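Local coordinates for protein ATP-dependent Clp endopeptidase (Clostridium difficile, PDB 3FES) that probably serves as the ClpC chaperone of an ATP-dependent protease, this mainly helical amino-terminal domain probably helping to recruit substrates or adaptors, at residues Asn6-Arg11 with Glu91-Phe96; Leu26-Val31 with Gly64-Met69; Arg42-Ile47 with Phe57-Leu62; Ala49-Lys54 with His109-Ile114; Asp68-Gly73 with Glu119-Lys124. All coordinates share one frame; numbering follows the deposited sequence. Where two conformers were deposited one is given.

Contact 1 (Asn6-Arg11 with Glu91-Phe96); sequences NRFTQR and ELSGMF
Phe8 and Ser93 are brought together by two first torsions: CG of Phe8 stands beside its own backbone N (chi1 -69°), aiming the ring at helix 84-99, while OG of Ser93 is lodged between backbone N and carbonyl carbon (chi1 76°). The hydroxyl meets the ring at its edge, near the ring plane, with Phe8 CE1 3.6 Å and Phe8 CZ 4.0 Å from Ser93 OG. No hydrogen bond crosses here; OG is tied to the carbonyl O of Leu90, about one turn back in its own helix, so the aromatic rim packs beside a polar atom that already has a partner. In this largely helical Clp amino-terminal domain, the extended run before helix 10-25 lies against helix 84-99. Thr9 is the N-cap of helix 10-25, with Thr9 OG1 hydrogen-bonded to the backbone N of Ala12, and Arg7 and Thr9 share backbone hydrogen bonds with Ile105, in the loop before helix 107-117. Farther out, the backbones draw together where glycine lets the chain come close, Asn6 CA lying 6.5 Å from Gly94 CA. Phe8 also packs on Ile110 of helix 107-117 and on Ile16.

Contact 2 (Leu26-Val31 with Gly64-Met69); sequences LGHNIV and GKIVDM
The backbones of Leu26 and Val67 approach to 7.9 Å between Leu26 CA and Val67 CA, just before the chain turns out of helix 10-25 at Gly27, whose positive phi (67°) and bonds back into the last helical turn make a Schellman motif. In this helical Clp amino-terminal domain the contact thus joins the end of one helix to the flank of another, helix 59-70, ahead of the short strand 30-31.

Leu26 divides its two methyls between neighbouring residues of the facing helix. Its CD1 lies 3.9 Å from Ile66 CG2, the two side chains crossing at about a right angle, while its CD2 lies 3.8 Å from Val67 CG2. The methyl of Ile66 that does this work, CG2, stands opposite the backbone N (CG1 has chi1 -71°) and is used twice, because His28 reaches it too. The imidazole presents its edge rather than a face to that methyl. One of its faces is taken by a residue close in sequence: Leu26 CB sits over the ring centre, 3.6 Å above the plane. The ring is therefore bounded by aliphatic carbon in two directions, and its rotation is further fixed by a hydrogen bond from NE2 to the carbonyl O of Gly71, just beyond helix 59-70. That bond calls for a proton on NE2 and ties the imidazole to the helix's exit. The ring also meets His35. Between NE2 and ND1, the carbon CE1 of His28 lies in plane with Ile66 CG2 at 3.8 Å.

Contact 3 (Arg42-Ile47 with Phe57-Leu62); sequences REEEGI and FTEAYL
Arg42 and Glu59 meet at about a right angle, the aliphatic part of the arginine laid across the flat carboxylate. Arg42 CG lies 3.6 Å from Glu59 CD and nearly as close to both oxygens, so a methylene, and not the guanidinium, makes the touch. The arginine chain then bends at chi3 (68°) and carries its charge away: in one of its two conformers, NH2 forms a salt bridge with Glu21 and NH1 a hydrogen bond with Ser22, both on helix 10-25. In that conformer the guanidinium and carboxylate planes are 65° apart, and Arg42 NE remains 4.2 Å from Glu59 OE1, too far for a salt bridge. Glu44 approaches from the turn that follows helix 33-43, also crossing Glu59 at about a right angle, with Glu44 OE1 4.1 Å from Glu59 OE2.

Within the Clp amino-terminal domain the contact joins the end of helix 33-43 to the start of helix 59-70, with helix 47-55 between them in the chain. Both turns are tied locally: Glu43 OE1 accepts from Gly46 N at 2.8 Å through its syn lone pair, and Thr58 OG1, at the N-cap, accepts from Tyr61 N at 3.1 Å. The Glu44-Glu59 pair would tend to raise the proton affinity of one carboxylate, whereas the nearby arginine and the place of Glu59 in the first helical turn probably work the other way.

Contact 4 (Ala49-Lys54 with His109-Ile114); sequences AKVLSK and HILLAI
Leu111 CD2 is the point on which this buried contact turns. It lies 3.9 Å from Val51 CG1, 4.1 Å from Val51 CB and 4.2 Å from Leu52 CG. A single methyl thus meets two consecutive residues of helix 47-55, approaching the branched carbon of each, and the side chains of Val51 and Leu111 lie aslant to one another. Leu111 reaches across because its CG is directed opposite the backbone N (chi1 -176°), which extends the branch from helix 107-117. Val51 offers CG1, likewise opposite its own N (chi1 168°). The touch is entirely apolar, and the helices keep their distance: even the closest CA atoms, Val51 CA and Leu111 CA, are 9.3 Å apart, so the side chains alone bridge them.

A second shell packs round them. Leu37 of helix 33-43 lies against both Leu52 and Leu111, joining the two partners from a third helix, and Phe57 adjoins Leu52. Beyond Val51 lie Thr135 and Asp142 of the last helix, 132-142. The contact therefore ties helices from the two Clp amino-terminal family regions across the interior, with helix 33-43 beside it and helix 84-99 packed on Ile110, Leu112 and Ala113 of helix 107-117.

Contact 5 (Asp68-Gly73 with Glu119-Lys124); sequences DMEGKG and EGIANK
Glu70 and Ile121 meet where the carboxylate of the one receives a methyl of the other: Ile121 CD1 stands well above the carboxylate plane, displaced toward the CG and OE2 side, and is 3.7 Å from Glu70 CG and 3.8 Å from Glu70 OE2. The second flat group nearby is the imidazole of His28, which lies near the Glu70 carboxylate. Glu70 is extended beyond CG, and its outer part, from CG to OE2, crosses the isoleucine tip obliquely; its OE2 comes near the like-charged Glu34 OE2, a pairing that could raise the carboxylate's proton affinity.

Selenomethionine Met69 works on the other branch. Its SE is 4.0 Å from Ile121 CG2, the two chains running past one another in opposite directions. A bend at chi3 (82°) then turns the terminal methyl toward Lys124, putting Met69 CE 4.0 Å from Lys124 CB; the touch rests on this carbon next to the backbone, the lysine having two conformers. Ile121 thus meets two consecutive residues, one with each branch, at the C-terminal end of helix 59-70, just before Gly71 breaks the helix with positive phi.

This is surface packing between the last turn of helix 59-70 and the first turns of helix 120-129. Helix 33-43 lies alongside, through Glu34 and His35, and Ala122 turns instead to Leu37 of that helix and Ile114 of helix 107-117.

Overall arrangement
Two clusters emerge. Contacts 2 and 5 share Asp68 and Met69 with centres about 6 Å apart, and a probable hydrogen bond from Gly73 N to Leu26 O draws the chain beyond helix 59-70 back to helix 10-25. Contacts 3 and 4, about 9 Å apart between centres, are joined by a probable hydrogen bond from Phe57 N to Leu52 O. Contact 4 also packs on contact 1 through Ser93 and Ala113, and on contact 5 through Ile114 and Ala122, while Arg11 links contact 1 to contact 3 by a salt bridge with Glu45. Contacts 1 and 2 lie across the chain's centre, about 24 Å apart between centres. A magnesium ion lies about 8 Å from the Phe8 side chain, too far for Phe8 to be a ligand.

Contact 1 (Asn6-Arg11 with Glu91-Phe96)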
# COMPACT_ATOMS: atom_id res chain seq x y z
N ASN A 6 2.85 15.20 -12.22
CA ASN A 6 2.95 14.15 -11.19
C ASN A 6 3.24 12.80 -11.82
O ASN A 6 2.66 12.45 -12.85
CB ASN A 6 1.66 14.02 -10.38
CG ASN A 6 1.49 15.12 -9.33
OD1 ASN A 6 2.29 16.08 -9.25
ND2 ASN A 6 0.44 14.98 -8.53
N ARG A 7 4.10 12.01 -11.19
CA ARG A 7 4.46 10.74 -11.79
C ARG A 7 4.98 9.81 -10.72
O ARG A 7 5.63 10.27 -9.77
CB ARG A 7 5.52 10.95 -12.89
CG ARG A 7 6.79 11.66 -12.39
CD ARG A 7 7.59 12.15 -13.53
NE ARG A 7 8.51 11.12 -14.03
CZ ARG A 7 9.22 11.28 -15.13
NH1 ARG A 7 10.04 10.30 -15.52
NH2 ARG A 7 9.07 12.38 -15.85
N PHE A 8 4.64 8.52 -10.85
CA PHE A 8 5.14 7.48 -9.94
C PHE A 8 6.49 6.96 -10.38
O PHE A 8 6.75 6.91 -11.59
CB PHE A 8 4.16 6.27 -9.87
CG PHE A 8 2.85 6.59 -9.18
CD1 PHE A 8 2.79 6.71 -7.80
CD2 PHE A 8 1.68 6.77 -9.91
CE1 PHE A 8 1.58 7.02 -7.15
CE2 PHE A 8 0.47 7.08 -9.26
CZ PHE A 8 0.43 7.22 -7.89
N THR A 9 7.32 6.52 -9.43
CA THR A 9 8.55 5.80 -9.79
C THR A 9 8.15 4.43 -10.37
O THR A 9 6.99 3.96 -10.19
CB THR A 9 9.41 5.50 -8.56
OG1 THR A 9 8.64 4.67 -7.69
CG2 THR A 9 9.82 6.79 -7.83
N GLN A 10 9.08 3.81 -11.10
CA GLN A 10 8.88 2.43 -11.56
C GLN A 10 8.54 1.45 -10.47
O GLN A 10 7.67 0.60 -10.67
CB GLN A 10 10.12 1.92 -12.30
CG GLN A 10 10.43 2.71 -13.48
CD GLN A 10 9.25 2.77 -14.40
OE1 GLN A 10 8.89 1.76 -15.03
NE2 GLN A 10 8.62 3.95 -14.49
N ARG A 11 9.19 1.57 -9.31
CA ARG A 11 8.91 0.67 -8.17
C ARG A 11 7.48 0.89 -7.65
O ARG A 11 6.81 -0.06 -7.28
CB ARG A 11 9.95 0.78 -7.07
CG ARG A 11 11.36 0.24 -7.47
CD ARG A 11 12.27 0.21 -6.22
NE ARG A 11 13.55 -0.43 -6.53
CZ ARG A 11 14.71 0.20 -6.70
NH1 ARG A 11 14.78 1.53 -6.62
NH2 ARG A 11 15.80 -0.51 -6.99
N GLU A 91 -3.88 9.95 -4.81
CA GLU A 91 -3.86 11.41 -4.88
C GLU A 91 -3.05 12.01 -3.73
O GLU A 91 -2.21 12.90 -3.95
CB GLU A 91 -5.30 11.92 -4.89
CG GLU A 91 -5.49 13.39 -4.94
CD GLU A 91 -6.99 13.72 -4.93
OE1 GLU A 91 -7.68 13.42 -3.93
OE2 GLU A 91 -7.48 14.26 -5.93
N LEU A 92 -3.26 11.51 -2.51
CA LEU A 92 -2.46 11.97 -1.38
C LEU A 92 -0.94 11.69 -1.50
O LEU A 92 -0.11 12.51 -1.09
CB LEU A 92 -2.99 11.30 -0.13
CG LEU A 92 -2.63 11.85 1.26
CD1 LEU A 92 -2.95 13.34 1.40
CD2 LEU A 92 -3.43 11.05 2.29
N SER A 93 -0.58 10.55 -2.07
CA SER A 93 0.84 10.28 -2.31
C SER A 93 1.45 11.37 -3.21
O SER A 93 2.60 11.76 -2.98
CB SER A 93 1.03 8.86 -2.83
OG SER A 93 0.65 8.77 -4.20
N GLY A 94 0.71 11.85 -4.22
CA GLY A 94 1.19 12.99 -5.03
C GLY A 94 1.30 14.29 -4.23
O GLY A 94 2.27 15.07 -4.37
N MSE A 95 0.30 14.55 -3.39
CA MSE A 95 0.35 15.68 -2.50
C MSE A 95 1.57 15.66 -1.58
O MSE A 95 2.19 16.71 -1.39
CB MSE A 95 -0.95 15.77 -1.69
CG MSE A 95 -2.08 15.92 -2.67
SE MSE A 95 -3.88 15.92 -1.80
CE MSE A 95 -4.81 16.70 -3.34
N PHE A 96 1.92 14.50 -1.05
CA PHE A 96 3.09 14.40 -0.16
C PHE A 96 4.39 14.66 -0.95
O PHE A 96 5.29 15.43 -0.50
CB PHE A 96 3.17 13.01 0.46
CG PHE A 96 2.41 12.88 1.74
CD1 PHE A 96 2.79 13.63 2.87
CD2 PHE A 96 1.36 11.97 1.85
CE1 PHE A 96 2.09 13.50 4.08
CE2 PHE A 96 0.64 11.84 3.04
CZ PHE A 96 1.00 12.58 4.16

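Contact 2 (Leu26-Val31 with Gly64-Met69)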
# COMPACT_ATOMS: atom_id res chain seq x y z
N LEU A 26 -7.31 -13.13 -5.09
CA LEU A 26 -8.23 -13.38 -3.97
C LEU A 26 -9.72 -13.34 -4.37
O LEU A 26 -10.60 -13.50 -3.50
CB LEU A 26 -7.97 -12.36 -2.87
CG LEU A 26 -6.55 -12.38 -2.28
CD1 LEU A 26 -6.35 -11.16 -1.44
CD2 LEU A 26 -6.27 -13.72 -1.50
N GLY A 27 -10.00 -13.16 -5.66
CA GLY A 27 -11.37 -13.00 -6.16
C GLY A 27 -12.01 -11.70 -5.67
O GLY A 27 -13.24 -11.65 -5.44
N HIS A 28 -11.21 -10.65 -5.53
CA HIS A 28 -11.70 -9.33 -5.11
C HIS A 28 -11.73 -8.42 -6.34
O HIS A 28 -10.70 -8.24 -6.99
CB HIS A 28 -10.77 -8.72 -4.05
CG HIS A 28 -10.72 -9.50 -2.78
ND1 HIS A 28 -9.81 -9.24 -1.78
CD2 HIS A 28 -11.45 -10.57 -2.36
CE1 HIS A 28 -10.00 -10.09 -0.78
NE2 HIS A 28 -10.98 -10.91 -1.12
N ASN A 29 -12.88 -7.84 -6.67
CA ASN A 29 -12.93 -7.01 -7.89
C ASN A 29 -12.72 -5.52 -7.61
O ASN A 29 -12.74 -4.70 -8.51
CB ASN A 29 -14.18 -7.27 -8.72
CG ASN A 29 -15.45 -7.17 -7.91
OD1 ASN A 29 -15.52 -6.46 -6.91
ND2 ASN A 29 -16.46 -7.93 -8.32
N ILE A 30 -12.51 -5.18 -6.35
CA ILE A 30 -12.22 -3.81 -5.96
C ILE A 30 -10.88 -3.78 -5.23
O ILE A 30 -10.68 -4.49 -4.25
CB ILE A 30 -13.37 -3.22 -5.06
CG1 ILE A 30 -14.70 -3.26 -5.84
CG2 ILE A 30 -13.02 -1.79 -4.62
CD1 ILE A 30 -15.96 -3.07 -4.97
N VAL A 31 -9.97 -2.95 -5.71
CA VAL A 31 -8.65 -2.79 -5.07
C VAL A 31 -8.77 -1.75 -3.95
O VAL A 31 -9.04 -0.56 -4.23
CB VAL A 31 -7.62 -2.29 -6.08
CG1 VAL A 31 -6.24 -2.07 -5.43
CG2 VAL A 31 -7.52 -3.27 -7.25
N GLY A 64 -3.23 -13.50 4.77
CA GLY A 64 -4.10 -14.22 5.73
C GLY A 64 -5.09 -13.29 6.41
O GLY A 64 -6.27 -13.62 6.54
N LYS A 65 -4.61 -12.12 6.86
CA LYS A 65 -5.46 -11.13 7.53
C LYS A 65 -6.53 -10.56 6.59
O LYS A 65 -7.67 -10.33 7.01
CB LYS A 65 -4.63 -9.99 8.13
CG LYS A 65 -3.81 -10.36 9.38
CD LYS A 65 -4.63 -11.04 10.50
CE LYS A 65 -5.91 -10.25 10.85
NZ LYS A 65 -6.75 -10.94 11.87
N ILE A 66 -6.15 -10.37 5.33
CA ILE A 66 -7.08 -9.87 4.34
C ILE A 66 -8.19 -10.90 4.15
O ILE A 66 -9.36 -10.54 4.20
CB ILE A 66 -6.37 -9.56 3.01
CG1 ILE A 66 -5.49 -8.32 3.17
CG2 ILE A 66 -7.40 -9.35 1.88
CD1 ILE A 66 -4.58 -8.06 1.89
N VAL A 67 -7.80 -12.16 3.96
CA VAL A 67 -8.78 -13.26 3.86
C VAL A 67 -9.66 -13.39 5.11
O VAL A 67 -10.89 -13.50 4.99
CB VAL A 67 -8.12 -14.60 3.42
CG1 VAL A 67 -9.17 -15.79 3.44
CG2 VAL A 67 -7.53 -14.45 2.03
N ASP A 68 -9.07 -13.31 6.30
CA ASP A 68 -9.85 -13.36 7.55
C ASP A 68 -10.96 -12.32 7.54
O ASP A 68 -12.05 -12.56 8.07
CB ASP A 68 -8.98 -13.06 8.79
CG ASP A 68 -7.98 -14.15 9.11
OD1 ASP A 68 -8.15 -15.31 8.64
OD2 ASP A 68 -7.01 -13.82 9.85
N MSE A 69 -10.68 -11.16 6.97
CA MSE A 69 -11.55 -10.00 7.09
C MSE A 69 -12.53 -9.85 5.95
O MSE A 69 -13.62 -9.35 6.14
CB MSE A 69 -10.69 -8.75 7.20
CG MSE A 69 -9.81 -8.73 8.46
SE MSE A 69 -8.68 -7.15 8.48
CE MSE A 69 -10.02 -6.01 9.15

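Contact 3 (Arg42-Ile47 with Phe57-Leu62)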
# COMPACT_ATOMS: atom_id res chain seq x y z
N ARG A 42 4.92 -6.81 -1.44
CA ARG A 42 5.33 -7.73 -2.50
C ARG A 42 6.36 -7.12 -3.44
O ARG A 42 7.16 -7.84 -4.05
CB ARG A 42 4.10 -8.21 -3.27
CG ARG A 42 3.24 -9.21 -2.51
CD ARG A 42 2.05 -9.67 -3.34
NE ARG A 42 2.52 -10.48 -4.46
CZ ARG A 42 1.93 -10.57 -5.65
NH1 ARG A 42 0.79 -9.89 -5.90
NH2 ARG A 42 2.49 -11.35 -6.58
N GLU A 43 6.35 -5.79 -3.57
CA GLU A 43 7.28 -5.11 -4.48
C GLU A 43 8.74 -5.31 -4.04
O GLU A 43 9.64 -5.29 -4.87
CB GLU A 43 6.89 -3.65 -4.72
CG GLU A 43 7.80 -2.91 -5.73
CD GLU A 43 9.10 -2.37 -5.10
OE1 GLU A 43 9.08 -2.02 -3.90
OE2 GLU A 43 10.12 -2.29 -5.82
N GLU A 44 8.94 -5.54 -2.74
CA GLU A 44 10.22 -6.01 -2.16
C GLU A 44 11.36 -4.99 -2.04
O GLU A 44 11.99 -4.89 -0.98
CB GLU A 44 10.74 -7.29 -2.84
CG GLU A 44 10.00 -8.56 -2.45
CD GLU A 44 10.65 -9.83 -2.98
OE1 GLU A 44 9.91 -10.79 -3.28
OE2 GLU A 44 11.90 -9.88 -3.11
N GLU A 45 11.63 -4.25 -3.11
CA GLU A 45 12.82 -3.39 -3.20
C GLU A 45 12.68 -1.98 -2.59
O GLU A 45 13.67 -1.40 -2.14
CB GLU A 45 13.21 -3.23 -4.66
CG GLU A 45 13.54 -4.53 -5.34
CD GLU A 45 14.09 -4.31 -6.73
OE1 GLU A 45 13.75 -3.29 -7.39
OE2 GLU A 45 14.87 -5.16 -7.19
N GLY A 46 11.47 -1.43 -2.59
CA GLY A 46 11.30 -0.03 -2.23
C GLY A 46 11.29 0.20 -0.72
O GLY A 46 11.21 -0.75 0.08
N ILE A 47 11.36 1.47 -0.35
CA ILE A 47 11.33 1.87 1.05
C ILE A 47 10.13 1.24 1.78
O ILE A 47 10.25 0.76 2.91
CB ILE A 47 11.35 3.42 1.16
CG1 ILE A 47 12.74 3.96 0.78
CG2 ILE A 47 10.95 3.89 2.58
CD1 ILE A 47 12.74 5.44 0.51
N PHE A 57 5.94 -7.49 9.15
CA PHE A 57 4.99 -8.14 8.24
C PHE A 57 5.66 -9.05 7.22
O PHE A 57 6.77 -8.77 6.75
CB PHE A 57 4.20 -7.11 7.46
CG PHE A 57 3.32 -6.26 8.31
CD1 PHE A 57 3.66 -4.93 8.55
CD2 PHE A 57 2.19 -6.80 8.92
CE1 PHE A 57 2.84 -4.14 9.35
CE2 PHE A 57 1.37 -6.01 9.73
CZ PHE A 57 1.69 -4.71 9.96
N THR A 58 4.94 -10.10 6.85
CA THR A 58 5.31 -10.93 5.70
C THR A 58 4.15 -10.89 4.73
O THR A 58 3.04 -10.51 5.11
CB THR A 58 5.49 -12.41 6.10
OG1 THR A 58 4.33 -12.83 6.83
CG2 THR A 58 6.73 -12.59 6.98
N GLU A 59 4.38 -11.29 3.49
CA GLU A 59 3.28 -11.41 2.54
C GLU A 59 2.19 -12.38 3.03
O GLU A 59 0.99 -12.09 2.91
CB GLU A 59 3.78 -11.90 1.19
CG GLU A 59 4.93 -11.13 0.64
CD GLU A 59 5.27 -11.63 -0.74
OE1 GLU A 59 4.49 -12.46 -1.27
OE2 GLU A 59 6.30 -11.18 -1.30
N ALA A 60 2.61 -13.53 3.57
CA ALA A 60 1.68 -14.54 4.07
C ALA A 60 0.80 -14.00 5.19
O ALA A 60 -0.41 -14.24 5.19
CB ALA A 60 2.43 -15.82 4.53
N TYR A 61 1.38 -13.25 6.12
CA TYR A 61 0.59 -12.66 7.20
C TYR A 61 -0.48 -11.69 6.67
O TYR A 61 -1.66 -11.80 7.01
CB TYR A 61 1.46 -11.95 8.23
CG TYR A 61 0.67 -11.20 9.27
CD1 TYR A 61 0.27 -11.82 10.46
CD2 TYR A 61 0.29 -9.88 9.06
CE1 TYR A 61 -0.47 -11.12 11.42
CE2 TYR A 61 -0.46 -9.17 10.02
CZ TYR A 61 -0.83 -9.79 11.18
OH TYR A 61 -1.56 -9.09 12.12
N LEU A 62 -0.05 -10.75 5.84
CA LEU A 62 -0.99 -9.76 5.29
C LEU A 62 -2.14 -10.38 4.51
O LEU A 62 -3.31 -10.04 4.72
CB LEU A 62 -0.26 -8.77 4.40
CG LEU A 62 0.62 -7.71 5.05
CD1 LEU A 62 1.08 -6.76 3.92
CD2 LEU A 62 -0.17 -6.95 6.12

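Contact 4 (Ala49-Lys54 with His109-Ile114)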
# COMPACT_ATOMS: atom_id res chain seq x y z
N ALA A 49 8.39 -1.49 1.23
CA ALA A 49 8.59 -2.91 1.51
C ALA A 49 9.59 -3.08 2.67
O ALA A 49 9.40 -3.96 3.52
CB ALA A 49 9.12 -3.64 0.27
N LYS A 50 10.65 -2.28 2.66
CA LYS A 50 11.72 -2.41 3.67
C LYS A 50 11.17 -1.99 5.06
O LYS A 50 11.46 -2.63 6.05
CB LYS A 50 12.98 -1.62 3.28
CG LYS A 50 13.66 -2.07 1.96
CD LYS A 50 14.04 -3.53 1.99
CE LYS A 50 14.61 -4.07 0.64
NZ LYS A 50 15.64 -3.22 -0.03
N VAL A 51 10.33 -0.95 5.09
CA VAL A 51 9.65 -0.53 6.33
C VAL A 51 8.75 -1.66 6.85
O VAL A 51 8.84 -2.05 8.02
CB VAL A 51 8.79 0.74 6.09
CG1 VAL A 51 7.85 1.01 7.30
CG2 VAL A 51 9.66 1.96 5.80
N LEU A 52 7.90 -2.20 5.99
CA LEU A 52 6.88 -3.18 6.40
C LEU A 52 7.54 -4.47 6.90
O LEU A 52 7.10 -5.06 7.89
CB LEU A 52 5.86 -3.42 5.27
CG LEU A 52 4.92 -2.25 4.97
CD1 LEU A 52 4.14 -2.43 3.61
CD2 LEU A 52 3.93 -1.97 6.15
N SER A 53 8.62 -4.87 6.22
CA SER A 53 9.37 -6.05 6.62
C SER A 53 10.14 -5.77 7.93
O SER A 53 10.24 -6.64 8.79
CB SER A 53 10.33 -6.46 5.50
OG SER A 53 11.40 -7.20 6.05
N LYS A 54 10.64 -4.55 8.08
CA LYS A 54 11.39 -4.20 9.29
C LYS A 54 10.50 -4.26 10.55
O LYS A 54 10.94 -4.72 11.60
CB LYS A 54 12.09 -2.84 9.14
CG LYS A 54 12.94 -2.43 10.32
CD LYS A 54 14.20 -3.31 10.41
CE LYS A 54 15.33 -2.62 11.15
NZ LYS A 54 15.57 -3.21 12.49
N HIS A 109 5.94 7.38 -0.45
CA HIS A 109 4.82 8.34 -0.51
C HIS A 109 3.46 7.66 -0.45
O HIS A 109 2.57 8.16 0.22
CB HIS A 109 4.93 9.30 -1.70
CG HIS A 109 6.26 9.98 -1.81
ND1 HIS A 109 6.67 11.01 -0.97
CD2 HIS A 109 7.32 9.71 -2.61
CE1 HIS A 109 7.90 11.37 -1.29
NE2 HIS A 109 8.31 10.61 -2.30
N ILE A 110 3.34 6.51 -1.09
CA ILE A 110 2.10 5.73 -1.04
C ILE A 110 1.88 5.21 0.38
O ILE A 110 0.80 5.33 0.90
CB ILE A 110 2.09 4.60 -2.07
CG1 ILE A 110 2.28 5.22 -3.47
CG2 ILE A 110 0.75 3.77 -1.97
CD1 ILE A 110 2.37 4.15 -4.62
N LEU A 111 2.92 4.70 1.03
CA LEU A 111 2.74 4.21 2.40
C LEU A 111 2.43 5.38 3.36
O LEU A 111 1.58 5.27 4.25
CB LEU A 111 3.98 3.38 2.85
CG LEU A 111 3.84 2.75 4.26
CD1 LEU A 111 2.60 1.86 4.38
CD2 LEU A 111 5.16 1.94 4.60
N LEU A 112 3.09 6.52 3.17
CA LEU A 112 2.77 7.74 3.96
C LEU A 112 1.27 8.08 3.87
O LEU A 112 0.59 8.46 4.84
CB LEU A 112 3.54 8.91 3.39
CG LEU A 112 4.04 10.08 4.22
CD1 LEU A 112 4.47 9.65 5.62
CD2 LEU A 112 5.24 10.60 3.43
N ALA A 113 0.78 7.99 2.64
CA ALA A 113 -0.62 8.32 2.33
C ALA A 113 -1.60 7.32 2.94
O ALA A 113 -2.66 7.73 3.45
CB ALA A 113 -0.77 8.35 0.78
N ILE A 114 -1.25 6.03 2.90
CA ILE A 114 -2.08 4.99 3.56
C ILE A 114 -2.23 5.37 5.02
O ILE A 114 -3.35 5.45 5.55
CB ILE A 114 -1.46 3.58 3.43
CG1 ILE A 114 -1.65 3.06 1.98
CG2 ILE A 114 -2.20 2.57 4.35
CD1 ILE A 114 -0.91 1.72 1.72

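Contact 5 (Asp68-Gly73 with Glu119-Lys124)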
# COMPACT_ATOMS: atom_id res chain seq x y z
N ASP A 68 -9.07 -13.31 6.30
CA ASP A 68 -9.85 -13.36 7.55
C ASP A 68 -10.96 -12.32 7.54
O ASP A 68 -12.05 -12.56 8.07
CB ASP A 68 -8.98 -13.06 8.79
CG ASP A 68 -7.98 -14.15 9.11
OD1 ASP A 68 -8.15 -15.31 8.64
OD2 ASP A 68 -7.01 -13.82 9.85
N MSE A 69 -10.68 -11.16 6.97
CA MSE A 69 -11.55 -10.00 7.09
C MSE A 69 -12.53 -9.85 5.95
O MSE A 69 -13.62 -9.35 6.14
CB MSE A 69 -10.69 -8.75 7.20
CG MSE A 69 -9.81 -8.73 8.46
SE MSE A 69 -8.68 -7.15 8.48
CE MSE A 69 -10.02 -6.01 9.15
N GLU A 70 -12.15 -10.32 4.77
CA GLU A 70 -12.89 -10.06 3.54
C GLU A 70 -13.35 -11.31 2.85
O GLU A 70 -14.20 -11.23 1.94
CB GLU A 70 -11.97 -9.37 2.53
CG GLU A 70 -11.71 -7.97 2.80
CD GLU A 70 -11.18 -7.31 1.56
OE1 GLU A 70 -11.95 -7.14 0.58
OE2 GLU A 70 -9.99 -7.01 1.54
N GLY A 71 -12.75 -12.44 3.22
CA GLY A 71 -13.00 -13.72 2.56
C GLY A 71 -12.22 -13.78 1.24
O GLY A 71 -11.54 -12.82 0.88
N LYS A 72 -12.32 -14.90 0.54
CA LYS A 72 -11.76 -15.01 -0.79
C LYS A 72 -12.66 -15.79 -1.73
O LYS A 72 -13.41 -16.67 -1.29
CB LYS A 72 -10.31 -15.54 -0.78
CG LYS A 72 -10.11 -16.94 -0.30
CD LYS A 72 -8.62 -17.31 -0.41
CE LYS A 72 -8.38 -18.82 -0.48
NZ LYS A 72 -6.93 -19.12 -0.79
N GLY A 73 -12.61 -15.44 -3.01
CA GLY A 73 -13.45 -16.08 -4.02
C GLY A 73 -12.57 -16.59 -5.12
O GLY A 73 -11.36 -16.56 -4.98
N GLU A 119 -8.04 5.36 7.80
CA GLU A 119 -9.19 4.46 7.88
C GLU A 119 -8.95 3.33 6.89
O GLU A 119 -7.87 3.25 6.31
CB GLU A 119 -10.44 5.25 7.52
CG GLU A 119 -10.51 6.56 8.29
CD GLU A 119 -11.91 7.10 8.46
OE1 GLU A 119 -12.88 6.30 8.42
OE2 GLU A 119 -12.04 8.34 8.65
N GLY A 120 -9.92 2.46 6.68
CA GLY A 120 -9.74 1.43 5.64
C GLY A 120 -9.06 0.22 6.23
O GLY A 120 -8.56 0.26 7.38
N ILE A 121 -9.06 -0.84 5.45
CA ILE A 121 -8.64 -2.14 5.93
C ILE A 121 -7.14 -2.20 6.21
O ILE A 121 -6.72 -2.85 7.16
CB ILE A 121 -9.11 -3.29 4.98
CG1 ILE A 121 -10.64 -3.45 5.09
CG2 ILE A 121 -8.49 -4.63 5.38
CD1 ILE A 121 -11.23 -4.54 4.18
N ALA A 122 -6.35 -1.51 5.38
CA ALA A 122 -4.89 -1.46 5.62
C ALA A 122 -4.58 -0.89 7.02
O ALA A 122 -3.78 -1.45 7.76
CB ALA A 122 -4.17 -0.65 4.50
N ASN A 123 -5.24 0.19 7.41
CA ASN A 123 -5.00 0.72 8.77
C ASN A 123 -5.53 -0.21 9.86
O ASN A 123 -4.91 -0.31 10.93
CB ASN A 123 -5.51 2.15 8.90
CG ASN A 123 -4.59 3.15 8.16
OD1 ASN A 123 -5.02 3.86 7.27
ND2 ASN A 123 -3.32 3.14 8.51
N LYS A 124 -6.64 -0.90 9.59
CA LYS A 124 -7.18 -1.88 10.54
C LYS A 124 -6.17 -2.99 10.80
O LYS A 124 -5.99 -3.43 11.93
CB LYS A 124 -8.53 -2.45 10.07
CG LYS A 124 -9.69 -1.52 10.35
CD LYS A 124 -11.02 -2.07 9.86
CE LYS A 124 -12.09 -1.02 10.04
NZ LYS A 124 -13.43 -1.52 9.66